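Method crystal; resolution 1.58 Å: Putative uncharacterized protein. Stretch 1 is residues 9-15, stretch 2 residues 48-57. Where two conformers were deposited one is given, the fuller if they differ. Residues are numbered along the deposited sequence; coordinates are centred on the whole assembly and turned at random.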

# COMPACT_ATOMS: atom_id res chain seq x y z
N ARG A 9 3.91 3.23 -12.69
CA ARG A 9 3.57 4.40 -13.49
C ARG A 9 4.70 5.40 -13.38
O ARG A 9 5.31 5.54 -12.32
CB ARG A 9 2.26 5.03 -13.00
CG ARG A 9 1.03 4.17 -13.26
CD ARG A 9 -0.22 4.70 -12.60
NE ARG A 9 -0.64 5.99 -13.17
CZ ARG A 9 -0.53 7.17 -12.58
NH1 ARG A 9 -0.01 7.31 -11.36
NH2 ARG A 9 -0.96 8.26 -13.23
N ILE A 10 5.00 6.05 -14.50
CA ILE A 10 6.07 7.05 -14.52
C ILE A 10 5.63 8.32 -15.20
O ILE A 10 4.71 8.32 -16.01
CB ILE A 10 7.34 6.53 -15.24
CG1 ILE A 10 7.02 6.09 -16.67
CG2 ILE A 10 7.97 5.41 -14.43
CD1 ILE A 10 8.14 6.32 -17.64
N ALA A 11 6.30 9.40 -14.82
CA ALA A 11 6.26 10.65 -15.54
C ALA A 11 7.59 10.72 -16.31
O ALA A 11 8.66 10.72 -15.70
CB ALA A 11 6.14 11.82 -14.58
N SER A 12 7.50 10.71 -17.63
CA SER A 12 8.69 10.84 -18.50
C SER A 12 8.71 12.23 -19.14
O SER A 12 7.76 13.01 -18.97
CB SER A 12 8.67 9.75 -19.57
OG SER A 12 7.68 10.00 -20.55
N PRO A 13 9.78 12.56 -19.89
CA PRO A 13 9.73 13.79 -20.69
C PRO A 13 8.63 13.76 -21.75
O PRO A 13 8.16 14.82 -22.19
CB PRO A 13 11.11 13.85 -21.35
CG PRO A 13 11.99 12.99 -20.51
CD PRO A 13 11.11 11.92 -19.95
N ASP A 14 8.22 12.56 -22.15
CA ASP A 14 7.22 12.38 -23.20
C ASP A 14 5.81 12.12 -22.65
O ASP A 14 4.92 11.75 -23.41
CB ASP A 14 7.63 11.23 -24.13
CG ASP A 14 9.09 11.31 -24.56
OD1 ASP A 14 9.42 12.19 -25.39
OD2 ASP A 14 9.90 10.49 -24.09
N GLY A 15 5.63 12.30 -21.33
CA GLY A 15 4.32 12.15 -20.69
C GLY A 15 4.26 11.03 -19.67
O GLY A 15 5.28 10.41 -19.35
N GLY A 48 6.59 -0.19 -27.52
CA GLY A 48 7.93 -0.08 -28.08
C GLY A 48 8.76 1.03 -27.46
O GLY A 48 9.99 1.02 -27.57
N ARG A 49 8.09 2.00 -26.82
CA ARG A 49 8.79 3.07 -26.10
C ARG A 49 9.39 2.53 -24.81
O ARG A 49 8.78 1.70 -24.13
CB ARG A 49 7.83 4.22 -25.75
CG ARG A 49 7.36 5.05 -26.94
CD ARG A 49 7.08 6.51 -26.55
NE ARG A 49 6.01 6.64 -25.56
CZ ARG A 49 5.49 7.80 -25.15
NH1 ARG A 49 4.52 7.81 -24.25
NH2 ARG A 49 5.93 8.95 -25.65
N GLN A 50 10.59 3.00 -24.49
CA GLN A 50 11.20 2.72 -23.19
C GLN A 50 12.13 3.85 -22.78
O GLN A 50 12.60 4.63 -23.63
CB GLN A 50 11.97 1.40 -23.22
CG GLN A 50 13.16 1.38 -24.18
CD GLN A 50 13.95 0.09 -24.09
OE1 GLN A 50 13.51 -0.96 -24.57
NE2 GLN A 50 15.12 0.15 -23.47
N TRP A 51 12.39 3.94 -21.48
CA TRP A 51 13.31 4.92 -20.91
C TRP A 51 14.19 4.27 -19.86
O TRP A 51 13.76 3.33 -19.17
CB TRP A 51 12.53 6.04 -20.22
CG TRP A 51 11.47 6.69 -21.04
CD1 TRP A 51 11.57 7.86 -21.74
CD2 TRP A 51 10.13 6.23 -21.23
NE1 TRP A 51 10.38 8.15 -22.36
CE2 TRP A 51 9.48 7.16 -22.07
CE3 TRP A 51 9.41 5.11 -20.79
CZ2 TRP A 51 8.15 7.01 -22.46
CZ3 TRP A 51 8.09 4.96 -21.18
CH2 TRP A 51 7.47 5.91 -22.00
N PRO A 52 15.43 4.77 -19.69
CA PRO A 52 16.19 4.35 -18.52
C PRO A 52 15.45 4.79 -17.24
O PRO A 52 14.91 5.90 -17.19
CB PRO A 52 17.52 5.10 -18.67
CG PRO A 52 17.62 5.42 -20.11
CD PRO A 52 16.21 5.67 -20.56
N LEU A 53 15.41 3.91 -16.24
CA LEU A 53 14.66 4.18 -15.01
C LEU A 53 15.17 5.44 -14.31
O LEU A 53 14.38 6.20 -13.75
CB LEU A 53 14.75 2.98 -14.05
CG LEU A 53 13.91 3.04 -12.77
CD1 LEU A 53 12.42 3.19 -13.06
CD2 LEU A 53 14.17 1.81 -11.92
N ALA A 54 16.48 5.67 -14.37
CA ALA A 54 17.09 6.87 -13.79
C ALA A 54 16.57 8.17 -14.42
O ALA A 54 16.56 9.21 -13.76
CB ALA A 54 18.62 6.80 -13.92
N ASP A 55 16.13 8.10 -15.68
CA ASP A 55 15.67 9.27 -16.43
C ASP A 55 14.21 9.65 -16.19
O ASP A 55 13.75 10.69 -16.68
CB ASP A 55 15.86 9.05 -17.93
CG ASP A 55 17.32 9.00 -18.35
OD1 ASP A 55 18.22 9.10 -17.48
OD2 ASP A 55 17.57 8.85 -19.56
N VAL A 56 13.47 8.82 -15.45
CA VAL A 56 12.04 9.05 -15.24
C VAL A 56 11.71 9.10 -13.75
O VAL A 56 12.54 8.77 -12.90
CB VAL A 56 11.18 7.99 -15.96
CG1 VAL A 56 11.46 8.03 -17.47
CG2 VAL A 56 11.44 6.60 -15.39
N ARG A 57 10.48 9.51 -13.46
CA ARG A 57 10.02 9.68 -12.09
C ARG A 57 8.87 8.71 -11.81
O ARG A 57 7.85 8.76 -12.47
CB ARG A 57 9.54 11.11 -11.87
CG ARG A 57 9.36 11.48 -10.40
CD ARG A 57 9.05 12.96 -10.22
NE ARG A 57 7.64 13.26 -10.42
CZ ARG A 57 7.15 13.91 -11.46
NH1 ARG A 57 7.95 14.35 -12.42
NH2 ARG A 57 5.84 14.14 -11.55
O HOH W 1 2.68 9.41 -22.46

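Gly48, where the chain turns a corner, makes no contact with residues 9-15; its backbone angles (phi 108°, psi -20°) are ones that call for glycine. The contact begins at Arg49, whose side chain reaches Asp14, with NH2 3.2 Å from Asp14 CB. No salt bridge results: Asp14 OD2 is 4.5 Å from Arg49 NH2 and lies well out of the guanidinium plane, so the opposite charges are merely near each other. A water links the two residues instead, accepting from Arg49 NH1 at 3.0 Å and donating weakly to Asp14 O at 3.4 Å.

Gln50 points away, as expected of alternation along a strand, and Trp51 points back toward stretch 1. Its indole is used in two ways. At the ring edge, Trp51 NE1 donates an almost linear hydrogen bond to Asp14 OD2 (2.9 Å, 178°), satisfying the indole nitrogen of a buried side chain. Over one face lie Ser12 CB, 3.8 Å from the centroid of the five-membered ring of Trp51, and Ile10 CD1, 4.0 Å from that of the six-membered ring, both as CH-pi contacts. The type I turn from Ser12 to Gly15 carries Asp14 round to the indole edge, and Ser12 OG donates to Gly15 O across it (2.7 Å).

Pro52 to Ala54 make no contact as the chain passes into a 3-10 segment. Val56 restores the packing: its CG1 lies 3.7 Å from Ile10 CD1, so the isoleucine methyl touches both Val56 and Trp51.

At Arg57 the backbones pair directly. Ala11 N donates to Arg57 O (2.9 Å) and Arg57 N to Ala11 O (3.1 Å), the reciprocal bonds of an antiparallel bridge. Both side chains project from the same face of the sheet, which places Ala11 CB over the Arg57 guanidinium, 3.8 Å from NH1 of Arg57.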